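Local coordinates for Co-chaperone DjlA N-terminal domain-containing protein (Porphyromonas gingivalis, PDB 2H5N) that is of unknown function but binds magnesium and folds as an all-helical TerB-like domain, probably related to the N-terminal domain of the co-chaperone DjlA, at residues Lys85-Ala96 and Pro119-Met130. Numbering follows the deposited sequence.
Sequences KYVASYLGVIMA and PTMTVMEAINNM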
loop_
_atom_site.group_PDB
_atom_site.type_symbol
_atom_site.label_atom_id
_atom_site.label_comp_id
_atom_site.label_asym_id
_atom_site.label_seq_id
_atom_site.Cartn_x
_atom_site.Cartn_y
_atom_site.Cartn_z
ATOM N N LYS A 85 -5.825 -25.303 -8.325
ATOM C CA LYS A 85 -6.731 -25.610 -7.227
ATOM C C LYS A 85 -6.072 -25.360 -5.862
ATOM O O LYS A 85 -6.678 -24.814 -4.929
ATOM C CB LYS A 85 -7.219 -27.070 -7.353
ATOM C CG LYS A 85 -7.887 -27.631 -6.121
ATOM C CD LYS A 85 -8.331 -29.071 -6.322
ATOM C CE LYS A 85 -9.098 -29.568 -5.117
ATOM N NZ LYS A 85 -8.257 -30.357 -4.160
ATOM N N TYR A 86 -4.813 -25.761 -5.766
ATOM C CA TYR A 86 -4.033 -25.575 -4.575
ATOM C C TYR A 86 -3.766 -24.072 -4.348
ATOM O O TYR A 86 -3.938 -23.551 -3.234
ATOM C CB TYR A 86 -2.724 -26.308 -4.765
ATOM C CG TYR A 86 -2.077 -26.669 -3.471
ATOM C CD1 TYR A 86 -0.980 -25.944 -2.998
ATOM C CD2 TYR A 86 -2.569 -27.728 -2.693
ATOM C CE1 TYR A 86 -0.387 -26.245 -1.799
ATOM C CE2 TYR A 86 -1.958 -28.049 -1.473
ATOM C CZ TYR A 86 -0.868 -27.303 -1.049
ATOM O OH TYR A 86 -0.236 -27.606 0.135
ATOM N N VAL A 87 -3.397 -23.352 -5.406
ATOM C CA VAL A 87 -3.224 -21.892 -5.264
ATOM C C VAL A 87 -4.513 -21.203 -4.853
ATOM O O VAL A 87 -4.482 -20.319 -3.976
ATOM C CB VAL A 87 -2.639 -21.213 -6.520
ATOM C CG1 VAL A 87 -2.477 -19.702 -6.283
ATOM C CG2 VAL A 87 -1.283 -21.815 -6.859
ATOM N N ALA A 88 -5.641 -21.561 -5.489
ATOM C CA ALA A 88 -6.950 -21.009 -5.067
ATOM C C ALA A 88 -7.291 -21.346 -3.603
ATOM O O ALA A 88 -7.888 -20.535 -2.887
ATOM C CB ALA A 88 -8.092 -21.482 -5.995
ATOM N N SER A 89 -6.930 -22.547 -3.162
ATOM C CA SER A 89 -7.283 -22.975 -1.801
ATOM C C SER A 89 -6.523 -22.119 -0.825
ATOM O O SER A 89 -7.086 -21.647 0.151
ATOM C CB SER A 89 -7.041 -24.486 -1.572
ATOM O OG SER A 89 -7.706 -25.228 -2.582
ATOM N N TYR A 90 -5.259 -21.891 -1.142
ATOM C CA TYR A 90 -4.343 -21.060 -0.365
ATOM C C TYR A 90 -4.855 -19.624 -0.237
ATOM O O TYR A 90 -4.902 -19.056 0.851
ATOM C CB TYR A 90 -2.967 -21.067 -1.051
ATOM C CG TYR A 90 -1.989 -20.040 -0.512
ATOM C CD1 TYR A 90 -1.555 -20.101 0.816
ATOM C CD2 TYR A 90 -1.491 -18.998 -1.330
ATOM C CE1 TYR A 90 -0.672 -19.181 1.312
ATOM C CE2 TYR A 90 -0.573 -18.072 -0.829
ATOM C CZ TYR A 90 -0.166 -18.170 0.495
ATOM O OH TYR A 90 0.738 -17.269 1.046
ATOM N N LEU A 91 -5.288 -19.050 -1.358
ATOM C CA LEU A 91 -5.760 -17.694 -1.339
ATOM C C LEU A 91 -7.029 -17.610 -0.497
ATOM O O LEU A 91 -7.215 -16.657 0.229
ATOM C CB LEU A 91 -5.924 -17.138 -2.749
ATOM C CG LEU A 91 -4.608 -16.869 -3.513
ATOM C CD1 LEU A 91 -4.922 -16.615 -4.959
ATOM C CD2 LEU A 91 -3.776 -15.692 -2.911
ATOM N N GLY A 92 -7.837 -18.667 -0.533
ATOM C CA GLY A 92 -9.085 -18.713 0.151
ATOM C C GLY A 92 -8.991 -18.835 1.649
ATOM O O GLY A 92 -9.854 -18.301 2.364
ATOM N N VAL A 93 -7.963 -19.526 2.133
ATOM C CA VAL A 93 -7.777 -19.665 3.565
ATOM C C VAL A 93 -7.100 -18.469 4.220
ATOM O O VAL A 93 -7.244 -18.297 5.433
ATOM C CB VAL A 93 -7.012 -20.960 3.961
ATOM C CG1 VAL A 93 -7.636 -22.191 3.287
ATOM C CG2 VAL A 93 -5.554 -20.829 3.653
ATOM N N ILE A 94 -6.365 -17.651 3.446
ATOM C CA ILE A 94 -5.696 -16.456 4.006
ATOM C C ILE A 94 -6.670 -15.500 4.704
ATOM O O ILE A 94 -6.403 -15.037 5.824
ATOM C CB ILE A 94 -4.832 -15.717 2.963
ATOM C CG1 ILE A 94 -3.539 -16.478 2.754
ATOM C CG2 ILE A 94 -4.553 -14.234 3.380
ATOM C CD1 ILE A 94 -2.802 -16.099 1.459
ATOM N N MET A 95 -7.805 -15.223 4.065
ATOM C CA MET A 95 -8.736 -14.268 4.640
ATOM C C MET A 95 -9.828 -14.918 5.504
ATOM O O MET A 95 -10.625 -14.211 6.118
ATOM C CB MET A 95 -9.280 -13.290 3.573
ATOM C CG MET A 95 -8.193 -12.377 2.914
ATOM S SD MET A 95 -8.951 -11.240 1.778
ATOM C CE MET A 95 -9.696 -12.447 0.707
ATOM N N ALA A 96 -9.867 -16.249 5.563
ATOM C CA ALA A 96 -10.854 -16.912 6.411
ATOM C C ALA A 96 -10.461 -16.757 7.877
ATOM O O ALA A 96 -9.273 -16.741 8.220
ATOM C CB ALA A 96 -11.030 -18.407 6.038
ATOM N N PRO A 119 -10.032 -22.376 -10.142
ATOM C CA PRO A 119 -11.406 -22.887 -10.013
ATOM C C PRO A 119 -12.128 -22.246 -8.830
ATOM O O PRO A 119 -11.483 -21.847 -7.841
ATOM C CB PRO A 119 -11.191 -24.370 -9.765
ATOM C CG PRO A 119 -9.901 -24.409 -8.986
ATOM C CD PRO A 119 -9.041 -23.374 -9.699
ATOM N N THR A 120 -13.446 -22.100 -8.945
ATOM C CA THR A 120 -14.248 -21.590 -7.838
ATOM C C THR A 120 -14.463 -22.733 -6.859
ATOM O O THR A 120 -14.596 -23.894 -7.261
ATOM C CB THR A 120 -15.613 -20.918 -8.280
ATOM O OG1 THR A 120 -16.695 -21.860 -8.228
ATOM C CG2 THR A 120 -15.536 -20.315 -9.646
ATOM N N MET A 121 -14.437 -22.402 -5.573
ATOM C CA MET A 121 -14.698 -23.346 -4.500
ATOM C C MET A 121 -15.265 -22.569 -3.300
ATOM O O MET A 121 -15.133 -21.342 -3.205
ATOM C CB MET A 121 -13.419 -24.116 -4.109
ATOM C CG MET A 121 -12.266 -23.234 -3.652
ATOM S SD MET A 121 -10.703 -24.028 -3.189
ATOM C CE MET A 121 -10.041 -24.443 -4.772
ATOM N N THR A 122 -15.918 -23.282 -2.393
ATOM C CA THR A 122 -16.308 -22.689 -1.103
ATOM C C THR A 122 -15.083 -22.631 -0.198
ATOM O O THR A 122 -14.076 -23.297 -0.451
ATOM C CB THR A 122 -17.384 -23.499 -0.395
ATOM O OG1 THR A 122 -16.813 -24.724 0.057
ATOM C CG2 THR A 122 -18.531 -23.803 -1.344
ATOM N N VAL A 123 -15.210 -21.849 0.871
ATOM C CA VAL A 123 -14.126 -21.619 1.798
ATOM C C VAL A 123 -13.845 -22.925 2.573
ATOM O O VAL A 123 -12.693 -23.201 2.937
ATOM C CB VAL A 123 -14.420 -20.365 2.679
ATOM C CG1 VAL A 123 -15.767 -20.496 3.430
ATOM C CG2 VAL A 123 -13.262 -20.060 3.625
ATOM N N MET A 124 -14.903 -23.727 2.789
ATOM C CA MET A 124 -14.788 -25.064 3.368
ATOM C C MET A 124 -13.880 -25.963 2.523
ATOM O O MET A 124 -12.953 -26.577 3.067
ATOM C CB MET A 124 -16.171 -25.705 3.546
ATOM C CG MET A 124 -16.161 -27.173 4.029
ATOM S SD MET A 124 -17.728 -27.773 4.718
ATOM C CE MET A 124 -17.812 -26.958 6.322
ATOM N N GLU A 125 -14.161 -26.047 1.218
ATOM C CA GLU A 125 -13.335 -26.809 0.260
ATOM C C GLU A 125 -11.900 -26.281 0.177
ATOM O O GLU A 125 -10.965 -27.064 0.025
ATOM C CB GLU A 125 -13.953 -26.802 -1.142
ATOM C CG GLU A 125 -15.101 -27.796 -1.329
ATOM C CD GLU A 125 -16.017 -27.428 -2.508
ATOM O OE1 GLU A 125 -15.835 -26.360 -3.142
ATOM O OE2 GLU A 125 -16.943 -28.221 -2.787
ATOM N N ALA A 126 -11.744 -24.963 0.250
ATOM C CA ALA A 126 -10.426 -24.335 0.385
ATOM C C ALA A 126 -9.651 -24.824 1.606
ATOM O O ALA A 126 -8.489 -25.206 1.482
ATOM C CB ALA A 126 -10.548 -22.845 0.435
ATOM N N ILE A 127 -10.303 -24.775 2.773
ATOM C CA ILE A 127 -9.683 -25.122 4.061
ATOM C C ILE A 127 -9.276 -26.606 4.129
ATOM O O ILE A 127 -8.269 -26.960 4.774
ATOM C CB ILE A 127 -10.628 -24.731 5.253
ATOM C CG1 ILE A 127 -10.732 -23.201 5.370
ATOM C CG2 ILE A 127 -10.172 -25.387 6.601
ATOM C CD1 ILE A 127 -11.890 -22.695 6.181
ATOM N N ASN A 128 -10.017 -27.459 3.444
ATOM C CA ASN A 128 -9.745 -28.898 3.434
ATOM C C ASN A 128 -8.639 -29.255 2.506
ATOM O O ASN A 128 -7.802 -30.038 2.822
ATOM C CB ASN A 128 -10.969 -29.736 3.053
ATOM C CG ASN A 128 -12.051 -29.743 4.111
ATOM O OD1 ASN A 128 -11.787 -29.708 5.289
ATOM N ND2 ASN A 128 -13.282 -29.782 3.672
ATOM N N ASN A 129 -8.625 -28.644 1.339
ATOM C CA ASN A 129 -7.555 -28.919 0.411
ATOM C C ASN A 129 -6.223 -28.611 1.011
ATOM O O ASN A 129 -5.299 -29.304 0.810
ATOM C CB ASN A 129 -7.742 -28.163 -0.891
ATOM C CG ASN A 129 -9.030 -28.505 -1.592
ATOM O OD1 ASN A 129 -9.404 -29.651 -1.739
ATOM N ND2 ASN A 129 -9.712 -27.499 -2.025
ATOM N N MET A 130 -6.131 -27.528 1.743
ATOM C CA MET A 130 -4.878 -27.122 2.368
ATOM C C MET A 130 -4.455 -28.014 3.531
ATOM O O MET A 130 -3.303 -28.188 3.782
ATOM C CB MET A 130 -4.921 -25.657 2.791
ATOM C CG MET A 130 -4.890 -24.651 1.632
ATOM S SD MET A 130 -3.504 -24.690 0.561
ATOM C CE MET A 130 -2.314 -24.128 1.639
#
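Met130 fits as a knob into a hole formed by Tyr86, Ser89, Tyr90 and Val93, where helix 123-130 crosses helix 81-94 in this all-helical TerB-like domain. In the Met130 chain the bend at chi2 (-60°) lays SD over one face of the Tyr86 ring, 4.2 Å from the centroid, in a Met-aromatic contact, and a second bend at chi3 turns CE to Tyr90 CB and CD1. The axes of 85-94 and 123-130 approach to 8.0 Å at a crossing angle of -112°, a closeness allowed by small residues: Ala126 CB rests on the backbone of Ser89, and Gly92 brings no side chain to the interface. Val93 CG1 extends the apolar seam, reaching Ile127 CA at 3.7 Å, and beyond the helix Ala96 CB meets Val123 CG2. At the other end Met121 runs across Lys85, its methyl CE 3.7 Å from Ala88 CB, and Pro119 CG lies against Lys85 CA. Asn129 carries the polar contacts, its amide bridging two residues one turn apart: Lys85 NZ descends on OD1 from above the carbonyl plane at 2.8 Å, and ND2 donates to Ser89 OG in a bent bond tilted from the amide plane. Further out, Phe50 meets both tyrosine rings edge-to-face, the hydroxyls of Tyr86 and Tyr90 bond to the carbonyls of Arg49 and Met43, and Trp109 of helix 103-116 backs Met121 and Ala126. A capping box of Thr122 and Glu125 starts helix 123-130. Ser89 is itself fixed from within its helix: with OG beside its own backbone N (chi1 -53°), it donates to Lys85 O at 2.6 Å, on the opposite face of that carbonyl from Ser89 N.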